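Local coordinates for nucleosome assembly protein 1, putative (Plasmodium falciparum, PDB 3FS3) that probably binds histones and acts as a histone chaperone in nucleosome assembly, at residues F169-H180 / L192-Y203. Sequence-based numbering, arbitrary orientation.
Sequences FFSNSVLTKTYH and LLHTEATVIDWY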
# COMPACT_ATOMS: atom_id res chain seq x y z
N PHE A 169 35.87 -8.96 -8.43
CA PHE A 169 34.96 -9.96 -7.89
C PHE A 169 34.17 -10.73 -8.94
O PHE A 169 34.06 -11.95 -8.87
CB PHE A 169 34.02 -9.29 -6.89
CG PHE A 169 34.74 -8.71 -5.72
CD1 PHE A 169 35.20 -9.53 -4.69
CD2 PHE A 169 35.02 -7.35 -5.66
CE1 PHE A 169 35.92 -9.01 -3.61
CE2 PHE A 169 35.74 -6.81 -4.59
CZ PHE A 169 36.20 -7.65 -3.57
N PHE A 170 33.60 -10.01 -9.90
CA PHE A 170 32.85 -10.65 -10.97
C PHE A 170 32.98 -9.82 -12.23
O PHE A 170 33.28 -8.63 -12.16
CB PHE A 170 31.37 -10.85 -10.58
CG PHE A 170 30.67 -9.60 -10.13
CD1 PHE A 170 30.39 -8.58 -11.03
CD2 PHE A 170 30.26 -9.47 -8.80
CE1 PHE A 170 29.69 -7.45 -10.61
CE2 PHE A 170 29.57 -8.34 -8.37
CZ PHE A 170 29.28 -7.33 -9.28
N SER A 171 32.77 -10.45 -13.39
CA SER A 171 32.91 -9.75 -14.66
C SER A 171 31.69 -8.96 -15.11
O SER A 171 31.81 -8.03 -15.90
CB SER A 171 33.28 -10.76 -15.76
OG SER A 171 32.29 -11.79 -15.85
N ASN A 172 30.51 -9.32 -14.61
CA ASN A 172 29.26 -8.65 -14.98
C ASN A 172 29.38 -7.15 -14.82
O ASN A 172 29.81 -6.66 -13.77
CB ASN A 172 28.10 -9.13 -14.10
CG ASN A 172 28.04 -10.63 -13.97
OD1 ASN A 172 28.85 -11.24 -13.27
ND2 ASN A 172 27.08 -11.25 -14.66
N SER A 173 29.02 -6.41 -15.86
CA SER A 173 29.08 -4.96 -15.76
C SER A 173 27.75 -4.50 -15.17
O SER A 173 27.63 -3.38 -14.71
CB SER A 173 29.29 -4.33 -17.15
OG SER A 173 28.09 -4.37 -17.90
N VAL A 174 26.76 -5.39 -15.19
CA VAL A 174 25.43 -5.08 -14.65
C VAL A 174 24.73 -6.30 -14.07
O VAL A 174 24.72 -7.37 -14.68
CB VAL A 174 24.49 -4.51 -15.73
CG1 VAL A 174 23.15 -4.17 -15.11
CG2 VAL A 174 25.11 -3.28 -16.38
N LEU A 175 24.13 -6.15 -12.89
CA LEU A 175 23.38 -7.23 -12.27
C LEU A 175 21.94 -6.74 -12.16
O LEU A 175 21.68 -5.67 -11.59
CB LEU A 175 23.92 -7.56 -10.87
CG LEU A 175 25.34 -8.13 -10.75
CD1 LEU A 175 25.58 -8.58 -9.30
CD2 LEU A 175 25.53 -9.30 -11.70
N THR A 176 20.99 -7.50 -12.70
CA THR A 176 19.59 -7.10 -12.66
C THR A 176 18.73 -8.11 -11.91
O THR A 176 19.11 -9.27 -11.73
CB THR A 176 18.99 -6.97 -14.05
OG1 THR A 176 18.82 -8.27 -14.62
CG2 THR A 176 19.90 -6.14 -14.95
N LYS A 177 17.57 -7.64 -11.50
CA LYS A 177 16.60 -8.46 -10.79
C LYS A 177 15.25 -8.04 -11.35
O LYS A 177 14.87 -6.87 -11.26
CB LYS A 177 16.67 -8.17 -9.29
CG LYS A 177 15.75 -9.02 -8.43
CD LYS A 177 16.22 -10.46 -8.38
CE LYS A 177 15.30 -11.32 -7.51
NZ LYS A 177 15.52 -11.13 -6.05
N THR A 178 14.53 -8.99 -11.94
CA THR A 178 13.23 -8.71 -12.54
C THR A 178 12.08 -9.25 -11.70
O THR A 178 12.01 -10.44 -11.40
CB THR A 178 13.13 -9.33 -13.94
OG1 THR A 178 14.25 -8.91 -14.73
CG2 THR A 178 11.84 -8.87 -14.64
N TYR A 179 11.17 -8.37 -11.30
CA TYR A 179 10.01 -8.76 -10.52
C TYR A 179 8.78 -8.80 -11.42
O TYR A 179 8.32 -7.76 -11.90
CB TYR A 179 9.79 -7.78 -9.36
CG TYR A 179 10.82 -7.93 -8.27
CD1 TYR A 179 10.65 -8.86 -7.25
CD2 TYR A 179 12.01 -7.22 -8.32
CE1 TYR A 179 11.65 -9.08 -6.30
CE2 TYR A 179 13.01 -7.43 -7.39
CZ TYR A 179 12.83 -8.36 -6.38
OH TYR A 179 13.84 -8.57 -5.48
N HIS A 180 8.28 -10.01 -11.66
CA HIS A 180 7.10 -10.21 -12.51
C HIS A 180 5.85 -10.19 -11.65
O HIS A 180 5.72 -10.98 -10.72
CB HIS A 180 7.21 -11.55 -13.24
CG HIS A 180 8.25 -11.56 -14.33
ND1 HIS A 180 8.04 -10.98 -15.56
CD2 HIS A 180 9.50 -12.07 -14.36
CE1 HIS A 180 9.11 -11.14 -16.31
NE2 HIS A 180 10.02 -11.80 -15.60
N LEU A 192 2.95 -10.74 -6.30
CA LEU A 192 4.17 -11.19 -6.96
C LEU A 192 4.04 -12.56 -7.64
O LEU A 192 3.63 -13.54 -7.02
CB LEU A 192 5.32 -11.24 -5.96
CG LEU A 192 6.71 -11.62 -6.48
CD1 LEU A 192 7.17 -10.60 -7.51
CD2 LEU A 192 7.68 -11.68 -5.31
N LEU A 193 4.41 -12.60 -8.92
CA LEU A 193 4.36 -13.83 -9.71
C LEU A 193 5.65 -14.62 -9.53
O LEU A 193 5.65 -15.71 -8.96
CB LEU A 193 4.15 -13.50 -11.19
CG LEU A 193 2.91 -12.66 -11.55
CD1 LEU A 193 2.97 -12.23 -13.01
CD2 LEU A 193 1.65 -13.47 -11.27
N HIS A 194 6.76 -14.07 -10.02
CA HIS A 194 8.07 -14.72 -9.92
C HIS A 194 9.21 -13.75 -10.22
O HIS A 194 9.00 -12.68 -10.81
CB HIS A 194 8.14 -15.92 -10.87
CG HIS A 194 8.24 -15.54 -12.32
ND1 HIS A 194 9.41 -15.64 -13.03
CD2 HIS A 194 7.31 -15.05 -13.18
CE1 HIS A 194 9.21 -15.23 -14.27
NE2 HIS A 194 7.94 -14.86 -14.39
N THR A 195 10.43 -14.13 -9.84
CA THR A 195 11.60 -13.28 -10.04
C THR A 195 12.72 -13.90 -10.88
O THR A 195 12.93 -15.11 -10.89
CB THR A 195 12.17 -12.83 -8.69
OG1 THR A 195 12.50 -13.98 -7.90
CG2 THR A 195 11.16 -11.99 -7.94
N GLU A 196 13.45 -13.03 -11.58
CA GLU A 196 14.57 -13.42 -12.43
C GLU A 196 15.80 -12.61 -12.07
O GLU A 196 15.78 -11.38 -12.13
CB GLU A 196 14.26 -13.16 -13.91
CG GLU A 196 13.25 -14.08 -14.55
CD GLU A 196 12.96 -13.66 -15.98
OE1 GLU A 196 13.92 -13.53 -16.77
OE2 GLU A 196 11.77 -13.46 -16.31
N ALA A 197 16.89 -13.29 -11.74
CA ALA A 197 18.12 -12.60 -11.39
C ALA A 197 19.25 -13.04 -12.31
O ALA A 197 19.33 -14.21 -12.70
CB ALA A 197 18.49 -12.87 -9.95
N THR A 198 20.11 -12.10 -12.67
CA THR A 198 21.24 -12.42 -13.51
C THR A 198 22.17 -13.32 -12.71
O THR A 198 22.25 -13.21 -11.48
CB THR A 198 22.00 -11.14 -13.95
OG1 THR A 198 23.38 -11.44 -14.19
CG2 THR A 198 21.87 -10.09 -12.90
N VAL A 199 22.83 -14.24 -13.39
CA VAL A 199 23.77 -15.14 -12.75
C VAL A 199 25.10 -14.38 -12.65
O VAL A 199 25.63 -13.89 -13.65
CB VAL A 199 23.94 -16.44 -13.58
CG1 VAL A 199 24.16 -16.09 -15.04
CG2 VAL A 199 25.13 -17.25 -13.07
N ILE A 200 25.63 -14.28 -11.44
CA ILE A 200 26.88 -13.57 -11.21
C ILE A 200 28.07 -14.39 -11.65
O ILE A 200 28.23 -15.53 -11.22
CB ILE A 200 27.03 -13.22 -9.71
CG1 ILE A 200 25.81 -12.41 -9.25
CG2 ILE A 200 28.33 -12.42 -9.48
CD1 ILE A 200 25.82 -12.08 -7.76
N ASP A 201 28.92 -13.83 -12.49
CA ASP A 201 30.10 -14.56 -12.95
C ASP A 201 31.29 -14.27 -12.04
O ASP A 201 32.20 -13.53 -12.41
CB ASP A 201 30.43 -14.19 -14.39
CG ASP A 201 29.33 -14.61 -15.34
OD1 ASP A 201 28.93 -15.79 -15.27
OD2 ASP A 201 28.87 -13.78 -16.16
N TRP A 202 31.27 -14.89 -10.86
CA TRP A 202 32.34 -14.69 -9.88
C TRP A 202 33.72 -15.14 -10.35
O TRP A 202 33.86 -16.18 -11.00
CB TRP A 202 32.03 -15.44 -8.58
CG TRP A 202 30.77 -15.03 -7.87
CD1 TRP A 202 29.56 -15.65 -7.94
CD2 TRP A 202 30.61 -13.94 -6.97
NE1 TRP A 202 28.65 -15.02 -7.12
CE2 TRP A 202 29.27 -13.96 -6.51
CE3 TRP A 202 31.47 -12.94 -6.49
CZ2 TRP A 202 28.77 -13.02 -5.60
CZ3 TRP A 202 30.97 -12.00 -5.58
CH2 TRP A 202 29.63 -12.05 -5.15
N TYR A 203 34.74 -14.35 -10.02
CA TYR A 203 36.10 -14.73 -10.38
C TYR A 203 36.60 -15.73 -9.34
O TYR A 203 36.02 -15.87 -8.26
CB TYR A 203 37.02 -13.52 -10.41
CG TYR A 203 36.81 -12.62 -11.61
CD1 TYR A 203 36.91 -13.11 -12.91
CD2 TYR A 203 36.57 -11.25 -11.44
CE1 TYR A 203 36.79 -12.26 -14.02
CE2 TYR A 203 36.45 -10.40 -12.52
CZ TYR A 203 36.57 -10.90 -13.81
OH TYR A 203 36.50 -10.03 -14.87
O HOH W 1 29.76 -11.49 -16.91
O HOH W 2 16.67 -9.90 -14.47
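Strands 174-180 and 192-197 pair as an antiparallel beta hairpin, their axes approaching to 4.6 Å with N-to-C directions at 167°, and the flanking loops add a separate bridge between Phe170 and Trp202, where the register has shifted by two residues. Reciprocal N-H...O hydrogen bonds make Thr178 and Glu196 a hydrogen-bonded pair of the regular ladder; at its end Leu193 and His194 both face His180, a classic beta bulge.

On the face carrying Thr178, the rings of His180 and His194 form an offset stack, centroids 4.2 Å apart and planes at 9°, though His194 is poorly ordered and the exact geometry less certain. His180 NE2 also donates to Glu196 OE2 at 2.5 Å, reaching it from above the carboxylate plane, while Thr178 CG2 lies over a face of the His180 ring. On the other face, Thr195 CG2 meets Tyr179 CD1 at 3.2 Å, and Lys177 bends at its second torsion to lay CD against Ala197 CB; its NZ donates to Phe240 O and forms a salt bridge with Asp270, which also hydrogen-bonds Tyr179 OH.

Between the ladders the side chain of Asn172 substitutes for backbone pairing: OD1 accepts Asp201 N at 2.7 Å on an in-plane lone pair, and ND2 donates to Val199 O at 3.2 Å. Beyond it, Phe170 turns its edge to the Trp202 face, planes at 82°, both packing on Ile136 of helix 131-137, and Ile200 CG2 lies 3.6 Å from Phe170 CD2.

The Tyr179 face thus joins aliphatic and aromatic packing with the Lys177-Asp270 salt bridge, whereas the His180-Glu196 bond, which would probably favour a protonated imidazole, lies on the Thr178 face.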